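Side-chain contacts in lectin-like protein (Entamoeba histolytica HM-1:IMSS-A, PDB 5ZBT), which has no established function but carries an ERGIC-53-like, legume-type lectin domain, the part described here, and may bind D-mannose, as related lectins do: residues 173-178 / 199-204; 25-30 / 71-76. All coordinates share one frame; numbering follows the deposited sequence.

Contact 1 of 2, residues 173-178 / 199-204; sequences IKYLVN and EDIDIP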
ATOM      1  N   ILE A 173       1.471  -8.125  -3.807  1.00 10.78           N
ATOM      2  CA  ILE A 173       0.624  -8.683  -2.756  1.00 11.41           C
ATOM      3  C   ILE A 173      -0.175  -9.834  -3.362  1.00 10.63           C
ATOM      4  O   ILE A 173      -1.040  -9.611  -4.216  1.00 11.84           O
ATOM      5  CB  ILE A 173      -0.306  -7.613  -2.162  1.00 12.48           C
ATOM      6  CG1 ILE A 173       0.507  -6.517  -1.468  1.00  8.43           C
ATOM      7  CG2 ILE A 173      -1.330  -8.232  -1.208  1.00 10.36           C
ATOM      8  CD1 ILE A 173      -0.200  -5.188  -1.437  1.00  8.37           C
ATOM      9  N   LYS A 174       0.109 -11.063  -2.927  1.00 11.66           N
ATOM     10  CA  LYS A 174      -0.517 -12.263  -3.469  1.00 12.90           C
ATOM     11  C   LYS A 174      -1.263 -12.991  -2.363  1.00 13.32           C
ATOM     12  O   LYS A 174      -0.698 -13.238  -1.294  1.00 16.13           O
ATOM     13  CB  LYS A 174       0.526 -13.217  -4.067  1.00 14.63           C
ATOM     14  CG  LYS A 174       1.209 -12.759  -5.336  1.00 15.28           C
ATOM     15  CD  LYS A 174       1.898 -13.960  -6.027  1.00 20.53           C
ATOM     16  CE  LYS A 174       3.122 -14.458  -5.240  1.00 27.71           C
ATOM     17  NZ  LYS A 174       3.805 -15.657  -5.842  1.00 27.16           N
ATOM     18  N   TYR A 175      -2.503 -13.382  -2.627  1.00 12.34           N
ATOM     19  CA  TYR A 175      -3.274 -14.164  -1.668  1.00 13.74           C
ATOM     20  C   TYR A 175      -3.914 -15.362  -2.359  1.00 14.71           C
ATOM     21  O   TYR A 175      -4.610 -15.207  -3.369  1.00 17.25           O
ATOM     22  CB  TYR A 175      -4.340 -13.302  -1.000  1.00 12.26           C
ATOM     23  CG  TYR A 175      -5.147 -14.021   0.071  1.00 15.75           C
ATOM     24  CD1 TYR A 175      -4.532 -14.498   1.229  1.00 13.80           C
ATOM     25  CD2 TYR A 175      -6.528 -14.201  -0.066  1.00 14.78           C
ATOM     26  CE1 TYR A 175      -5.263 -15.131   2.224  1.00 14.99           C
ATOM     27  CE2 TYR A 175      -7.277 -14.832   0.932  1.00 15.77           C
ATOM     28  CZ  TYR A 175      -6.634 -15.294   2.069  1.00 17.72           C
ATOM     29  OH  TYR A 175      -7.354 -15.924   3.057  1.00 17.38           O
ATOM     30  N   LEU A 176      -3.685 -16.554  -1.818  1.00 14.72           N
ATOM     31  CA  LEU A 176      -4.345 -17.764  -2.289  1.00 13.25           C
ATOM     32  C   LEU A 176      -5.466 -18.107  -1.317  1.00 14.65           C
ATOM     33  O   LEU A 176      -5.206 -18.371  -0.136  1.00 14.64           O
ATOM     34  CB  LEU A 176      -3.351 -18.917  -2.407  1.00 17.25           C
ATOM     35  CG  LEU A 176      -2.076 -18.513  -3.146  1.00 19.57           C
ATOM     36  CD1 LEU A 176      -1.026 -19.616  -3.061  1.00 16.82           C
ATOM     37  CD2 LEU A 176      -2.408 -18.186  -4.583  1.00 18.53           C
ATOM     38  N   VAL A 177      -6.707 -18.097  -1.821  1.00 14.60           N
ATOM     39  CA  VAL A 177      -7.892 -18.168  -0.966  1.00 15.48           C
ATOM     40  C   VAL A 177      -8.022 -19.550  -0.332  1.00 19.59           C
ATOM     41  O   VAL A 177      -8.283 -19.682   0.872  1.00 19.90           O
ATOM     42  CB  VAL A 177      -9.151 -17.802  -1.775  1.00 18.86           C
ATOM     43  CG1 VAL A 177     -10.396 -18.154  -1.004  1.00 18.12           C
ATOM     44  CG2 VAL A 177      -9.149 -16.316  -2.134  1.00 17.42           C
ATOM     45  N   ASN A 178      -7.844 -20.603  -1.128  1.00 21.41           N
ATOM     46  CA  ASN A 178      -7.956 -21.954  -0.580  1.00 24.48           C
ATOM     47  C   ASN A 178      -6.848 -22.244   0.428  1.00 23.58           C
ATOM     48  O   ASN A 178      -7.095 -22.852   1.477  1.00 30.85           O
ATOM     49  CB  ASN A 178      -7.937 -22.981  -1.711  1.00 22.14           C
ATOM     50  CG  ASN A 178      -9.255 -23.049  -2.450  1.00 28.59           C
ATOM     51  OD1 ASN A 178     -10.209 -22.327  -2.128  1.00 29.83           O
ATOM     52  ND2 ASN A 178      -9.325 -23.930  -3.440  1.00 30.97           N
ATOM     53  N   GLU A 199       0.989 -17.908   6.612  1.00 19.12           N
ATOM     54  CA  GLU A 199       0.063 -19.018   6.461  1.00 24.07           C
ATOM     55  C   GLU A 199      -1.181 -18.807   7.324  1.00 20.43           C
ATOM     56  O   GLU A 199      -1.187 -18.016   8.273  1.00 21.17           O
ATOM     57  CB  GLU A 199       0.743 -20.334   6.825  1.00 21.30           C
ATOM     58  CG  GLU A 199       2.138 -20.451   6.275  1.00 21.13           C
ATOM     59  CD  GLU A 199       2.166 -21.000   4.863  1.00 27.95           C
ATOM     60  OE1 GLU A 199       1.090 -21.379   4.342  1.00 31.01           O
ATOM     61  OE2 GLU A 199       3.273 -21.047   4.274  1.00 35.27           O
ATOM     62  N   ASP A 200      -2.248 -19.510   6.957  1.00 18.30           N
ATOM     63  CA  ASP A 200      -3.494 -19.540   7.729  1.00 28.09           C
ATOM     64  C   ASP A 200      -3.975 -18.130   8.112  1.00 25.38           C
ATOM     65  O   ASP A 200      -4.348 -17.848   9.253  1.00 27.28           O
ATOM     66  CB  ASP A 200      -3.339 -20.436   8.965  1.00 27.35           C
ATOM     67  CG  ASP A 200      -4.666 -20.755   9.616  1.00 32.60           C
ATOM     68  OD1 ASP A 200      -5.575 -21.250   8.907  1.00 39.45           O
ATOM     69  OD2 ASP A 200      -4.804 -20.505  10.838  1.00 35.04           O
ATOM     70  N   ILE A 201      -3.985 -17.233   7.130  1.00 24.68           N
ATOM     71  CA  ILE A 201      -4.455 -15.866   7.318  1.00 18.29           C
ATOM     72  C   ILE A 201      -5.684 -15.677   6.444  1.00 20.33           C
ATOM     73  O   ILE A 201      -5.690 -16.076   5.273  1.00 24.62           O
ATOM     74  CB  ILE A 201      -3.360 -14.834   6.992  1.00 18.52           C
ATOM     75  CG1 ILE A 201      -3.881 -13.409   7.126  1.00 16.12           C
ATOM     76  CG2 ILE A 201      -2.767 -15.063   5.601  1.00 18.84           C
ATOM     77  CD1 ILE A 201      -2.757 -12.379   6.971  1.00 12.87           C
ATOM     78  N   ASP A 202      -6.731 -15.116   7.028  1.00 21.75           N
ATOM     79  CA  ASP A 202      -8.012 -14.943   6.371  1.00 19.92           C
ATOM     80  C   ASP A 202      -8.141 -13.517   5.875  1.00 16.56           C
ATOM     81  O   ASP A 202      -7.732 -12.580   6.561  1.00 16.23           O
ATOM     82  CB  ASP A 202      -9.143 -15.257   7.342  1.00 28.47           C
ATOM     83  CG  ASP A 202      -9.794 -16.586   7.054  1.00 38.12           C
ATOM     84  OD1 ASP A 202     -10.623 -17.011   7.880  1.00 50.70           O
ATOM     85  OD2 ASP A 202      -9.490 -17.184   5.994  1.00 42.12           O
ATOM     86  N   ILE A 203      -8.708 -13.360   4.683  1.00 19.83           N
ATOM     87  CA  ILE A 203      -9.020 -12.035   4.145  1.00 18.64           C
ATOM     88  C   ILE A 203     -10.492 -12.002   3.758  1.00 16.45           C
ATOM     89  O   ILE A 203     -10.865 -12.474   2.673  1.00 20.55           O
ATOM     90  CB  ILE A 203      -8.129 -11.671   2.946  1.00 20.82           C
ATOM     91  CG1 ILE A 203      -6.650 -11.782   3.334  1.00 21.94           C
ATOM     92  CG2 ILE A 203      -8.445 -10.269   2.469  1.00 13.76           C
ATOM     93  CD1 ILE A 203      -5.701 -11.446   2.224  1.00 20.98           C
ATOM     94  N   PRO A 204     -11.356 -11.452   4.603  1.00 17.19           N
ATOM     95  CA  PRO A 204     -12.766 -11.276   4.229  1.00 19.74           C
ATOM     96  C   PRO A 204     -12.901 -10.212   3.152  1.00 15.11           C
ATOM     97  O   PRO A 204     -11.912  -9.542   2.818  1.00 16.37           O
ATOM     98  CB  PRO A 204     -13.423 -10.828   5.548  1.00 17.86           C
ATOM     99  CG  PRO A 204     -12.395 -11.043   6.619  1.00 20.36           C
ATOM    100  CD  PRO A 204     -11.069 -10.919   5.941  1.00 17.58           C
TER
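The ring of Y175 lies with one face against the side chain of I203, and this pair carries the tightly packed part of the contact. I203 CD1 stands above the centre of the ring, 3.4 Å from its centroid and 14° off the ring normal, a CH-pi contact made by the terminal methyl. Behind it CG1 comes over the hydroxyl half, 3.7 Å from Y175 CZ, and the two side chains run past each other in opposite directions. With CG anti to the backbone N, Y175 is carried from the strand across to the loop, where its hydroxyl meets main-chain atoms. Y175 OH donates to I201 O at 2.8 Å, in the plane of that carbonyl and on a lone pair, with a C=O...O angle of 138°. The same oxygen takes a weak bond from I203 N at 3.3 Å, bent to 130°, so a single hydroxyl engages the peptide groups on both sides of D202. In the fold, a legume-lectin beta sandwich, Y175 belongs to strand 170-176 of one sheet, while I201 and I203 sit in the connection that leaves edge strand 191-198 for strand 207-213 of the other. The facing sheet contributes I122, which touches both isoleucines; L182, from the strand next to 170-176, also packs on I201. I201 itself adds little to the tyrosine, its CG2 staying 4.2 Å from Y175 CE1 beside the ring. The looser, solvent side belongs to D202, whose CB points away from the strand. Its OD2 comes no closer than 3.8 Å to Y175 OH, and the carboxylate forms its salt bridge with K180 in the turn after strand 170-176.

Contact 2 of 2, residues 25-30 / 71-76; sequences VDVLSF and GKYKVD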
ATOM      1  N   VAL A  25     -15.745  -6.995 -13.762  1.00 41.22           N
ATOM      2  CA  VAL A  25     -15.778  -5.561 -13.484  1.00 43.69           C
ATOM      3  C   VAL A  25     -14.665  -5.259 -12.481  1.00 37.75           C
ATOM      4  O   VAL A  25     -14.793  -5.554 -11.293  1.00 38.48           O
ATOM      5  CB  VAL A  25     -17.141  -5.124 -12.947  1.00 41.88           C
ATOM      6  CG1 VAL A  25     -17.154  -3.612 -12.717  1.00 30.78           C
ATOM      7  CG2 VAL A  25     -18.273  -5.575 -13.890  1.00 35.30           C
ATOM      8  N   ASP A  26     -13.578  -4.644 -12.962  1.00 40.61           N
ATOM      9  CA  ASP A  26     -12.388  -4.336 -12.162  1.00 26.61           C
ATOM     10  C   ASP A  26     -12.567  -2.970 -11.499  1.00 26.47           C
ATOM     11  O   ASP A  26     -12.537  -1.934 -12.171  1.00 25.56           O
ATOM     12  CB  ASP A  26     -11.151  -4.362 -13.061  1.00 20.28           C
ATOM     13  CG  ASP A  26      -9.846  -4.129 -12.315  1.00 22.57           C
ATOM     14  OD1 ASP A  26      -9.869  -3.717 -11.134  1.00 23.90           O
ATOM     15  OD2 ASP A  26      -8.780  -4.367 -12.929  1.00 16.30           O
ATOM     16  N   VAL A  27     -12.729  -2.957 -10.178  1.00 22.49           N
ATOM     17  CA  VAL A  27     -12.945  -1.713  -9.453  1.00 20.52           C
ATOM     18  C   VAL A  27     -11.728  -1.335  -8.616  1.00 21.85           C
ATOM     19  O   VAL A  27     -11.853  -0.583  -7.645  1.00 19.20           O
ATOM     20  CB  VAL A  27     -14.204  -1.784  -8.576  1.00 26.74           C
ATOM     21  CG1 VAL A  27     -15.446  -2.052  -9.428  1.00 20.15           C
ATOM     22  CG2 VAL A  27     -14.028  -2.843  -7.508  1.00 19.77           C
ATOM     23  N   LEU A  28     -10.552  -1.850  -8.973  1.00 19.98           N
ATOM     24  CA  LEU A  28      -9.321  -1.581  -8.242  1.00 17.96           C
ATOM     25  C   LEU A  28      -8.230  -0.966  -9.102  1.00 17.74           C
ATOM     26  O   LEU A  28      -7.496  -0.095  -8.632  1.00 18.68           O
ATOM     27  CB  LEU A  28      -8.780  -2.885  -7.616  1.00 15.47           C
ATOM     28  CG  LEU A  28      -9.708  -3.689  -6.712  1.00 15.75           C
ATOM     29  CD1 LEU A  28      -9.024  -4.940  -6.149  1.00  9.67           C
ATOM     30  CD2 LEU A  28     -10.245  -2.815  -5.579  1.00 11.83           C
ATOM     31  N   SER A  29      -8.087  -1.419 -10.342  1.00 17.79           N
ATOM     32  CA  SER A  29      -6.904  -1.114 -11.126  1.00 18.38           C
ATOM     33  C   SER A  29      -6.925   0.312 -11.641  1.00 17.74           C
ATOM     34  O   SER A  29      -7.980   0.845 -11.988  1.00 19.48           O
ATOM     35  CB  SER A  29      -6.789  -2.066 -12.312  1.00 18.56           C
ATOM     36  OG  SER A  29      -6.565  -3.382 -11.866  1.00 18.21           O
ATOM     37  N   PHE A  30      -5.745   0.931 -11.677  1.00 16.43           N
ATOM     38  CA  PHE A  30      -5.480   2.023 -12.604  1.00 15.20           C
ATOM     39  C   PHE A  30      -4.110   1.787 -13.217  1.00 18.18           C
ATOM     40  O   PHE A  30      -3.110   1.656 -12.503  1.00 19.95           O
ATOM     41  CB  PHE A  30      -5.573   3.406 -11.953  1.00 18.05           C
ATOM     42  CG  PHE A  30      -4.844   3.546 -10.646  1.00 15.72           C
ATOM     43  CD1 PHE A  30      -5.469   3.219  -9.446  1.00 15.23           C
ATOM     44  CD2 PHE A  30      -3.574   4.103 -10.607  1.00 15.12           C
ATOM     45  CE1 PHE A  30      -4.816   3.384  -8.236  1.00 15.72           C
ATOM     46  CE2 PHE A  30      -2.909   4.283  -9.402  1.00 13.94           C
ATOM     47  CZ  PHE A  30      -3.527   3.918  -8.214  1.00 12.85           C
ATOM     48  N   GLY A  71     -10.657   2.956  -1.556  1.00 15.48           N
ATOM     49  CA  GLY A  71     -11.504   2.276  -2.514  1.00 13.39           C
ATOM     50  C   GLY A  71     -12.970   2.522  -2.197  1.00 18.00           C
ATOM     51  O   GLY A  71     -13.387   2.434  -1.040  1.00 16.78           O
ATOM     52  N   LYS A  72     -13.764   2.868  -3.206  1.00 19.35           N
ATOM     53  CA  LYS A  72     -15.180   3.094  -2.950  1.00 25.96           C
ATOM     54  C   LYS A  72     -15.945   1.788  -2.749  1.00 27.61           C
ATOM     55  O   LYS A  72     -16.879   1.746  -1.940  1.00 25.42           O
ATOM     56  CB  LYS A  72     -15.798   3.893  -4.100  1.00 27.41           C
ATOM     57  CG  LYS A  72     -15.264   5.303  -4.207  1.00 21.64           C
ATOM     58  CD  LYS A  72     -16.276   6.216  -4.838  1.00 26.38           C
ATOM     59  CE  LYS A  72     -15.750   6.814  -6.117  1.00 24.88           C
ATOM     60  NZ  LYS A  72     -15.471   8.251  -5.904  1.00 28.04           N
ATOM     61  N   TYR A  73     -15.550   0.722  -3.447  1.00 22.54           N
ATOM     62  CA  TYR A  73     -16.341  -0.499  -3.541  1.00 21.81           C
ATOM     63  C   TYR A  73     -15.628  -1.658  -2.848  1.00 20.18           C
ATOM     64  O   TYR A  73     -14.493  -1.999  -3.197  1.00 19.79           O
ATOM     65  CB  TYR A  73     -16.643  -0.808  -5.011  1.00 23.92           C
ATOM     66  CG  TYR A  73     -17.320   0.387  -5.652  1.00 29.58           C
ATOM     67  CD1 TYR A  73     -18.548   0.838  -5.173  1.00 34.35           C
ATOM     68  CD2 TYR A  73     -16.711   1.110  -6.675  1.00 27.44           C
ATOM     69  CE1 TYR A  73     -19.174   1.961  -5.713  1.00 35.36           C
ATOM     70  CE2 TYR A  73     -17.330   2.236  -7.225  1.00 30.94           C
ATOM     71  CZ  TYR A  73     -18.567   2.657  -6.739  1.00 34.78           C
ATOM     72  OH  TYR A  73     -19.218   3.768  -7.262  1.00 32.27           O
ATOM     73  N   LYS A  74     -16.300  -2.246  -1.862  1.00 16.86           N
ATOM     74  CA  LYS A  74     -15.792  -3.431  -1.186  1.00 13.99           C
ATOM     75  C   LYS A  74     -15.795  -4.625  -2.137  1.00 21.29           C
ATOM     76  O   LYS A  74     -16.798  -4.888  -2.820  1.00 19.78           O
ATOM     77  CB  LYS A  74     -16.649  -3.713   0.045  1.00 12.32           C
ATOM     78  CG  LYS A  74     -16.289  -4.990   0.774  1.00 17.53           C
ATOM     79  CD  LYS A  74     -17.111  -5.140   2.057  1.00 19.07           C
ATOM     80  CE  LYS A  74     -16.206  -5.047   3.282  1.00 18.57           C
ATOM     81  NZ  LYS A  74     -16.962  -4.695   4.520  1.00 19.95           N
ATOM     82  N   VAL A  75     -14.677  -5.364  -2.176  1.00 16.82           N
ATOM     83  CA  VAL A  75     -14.496  -6.454  -3.131  1.00 15.41           C
ATOM     84  C   VAL A  75     -14.492  -7.800  -2.413  1.00 17.24           C
ATOM     85  O   VAL A  75     -14.056  -7.926  -1.263  1.00 14.09           O
ATOM     86  CB  VAL A  75     -13.203  -6.287  -3.961  1.00 16.35           C
ATOM     87  CG1 VAL A  75     -13.312  -5.087  -4.870  1.00 14.32           C
ATOM     88  CG2 VAL A  75     -11.968  -6.173  -3.060  1.00 10.03           C
ATOM     89  N   ASP A  76     -14.984  -8.817  -3.116  1.00 19.42           N
ATOM     90  CA  ASP A  76     -14.975 -10.209  -2.664  1.00 20.70           C
ATOM     91  C   ASP A  76     -14.159 -10.994  -3.686  1.00 20.03           C
ATOM     92  O   ASP A  76     -14.706 -11.455  -4.686  1.00 20.25           O
ATOM     93  CB  ASP A  76     -16.397 -10.756  -2.546  1.00 25.59           C
ATOM     94  CG  ASP A  76     -16.463 -12.080  -1.797  1.00 27.47           C
ATOM     95  OD1 ASP A  76     -15.397 -12.679  -1.535  1.00 26.58           O
ATOM     96  OD2 ASP A  76     -17.585 -12.498  -1.439  1.00 32.57           O
TER
HETATM   97  O   HOH W   1     -12.944   0.485  -5.103  1.00 16.10           O
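V27 and L28 both pack on V75, and V27 also touches Y73, all through aliphatic groups; the residue just before them, D26, shapes the turn that presents them. D26 OD1 receives two backbone N-H groups, L28 N at 2.9 Å, nearly in line with the C-O bond, and S29 N at 3.0 Å, from above the carboxylate plane. Both donors lie on the same face of that plane, and the first bond defines an Asx turn. The other oxygen, OD2, accepts from S29 OG at 2.6 Å through its syn lone pair and is also salt-bridged to R31, so the carboxylate is gripped through both oxygens.

V27 follows, with its CB directed at the second segment. Its CG1 is anti to the carbonyl carbon (chi1 -60°), which leaves CG2 to do the touching: this methyl is 3.5 Å from V75 CG1, the two valine side chains lying alongside and pointing opposite ways. CG2 also reaches Y73 CB at 4.1 Å, where the side chains cross at about a right angle; the tyrosine contributes its CB to this meeting. A water lies between the backbones, 3.0 Å from V27 O, to which it can donate, and accepting from Y73 N at 3.1 Å.

The end of the L28 side chain approaches 71-76, and its CD2 meets V75 CG1 tip to tip at 3.9 Å. V75 CG1 therefore sits against both V27 and L28. Farther on, S29 OG is bonded to Y229 N and F30 pairs its backbone with L227, tying the N-terminal loop to strand 220-231. N42 of helix 36-42 borders V27 and Y73, while L208 of strand 207-213, beside strand 66-71, packs on L28.

Both contacts are partly buried, bury equal areas between their segments and lie in the same lectin domain, their centres about 18 Å apart with no direct touch. Contact 1 fastens an inter-sheet connection to a strand through an aromatic face and a tyrosine hydroxyl bonded directly to main chain. Contact 2 joins two loops, with methyl packing across the interface and a water between the backbones; no hydrogen bond runs directly between its two segments. Their surroundings converge on one connection: contact 1 uses residues 199-204, whereas contact 2 reaches P205 and F206 just beyond through K74 and V75. Each has exposed residues, D202 in the first and Y73 in the second, beside buried ones.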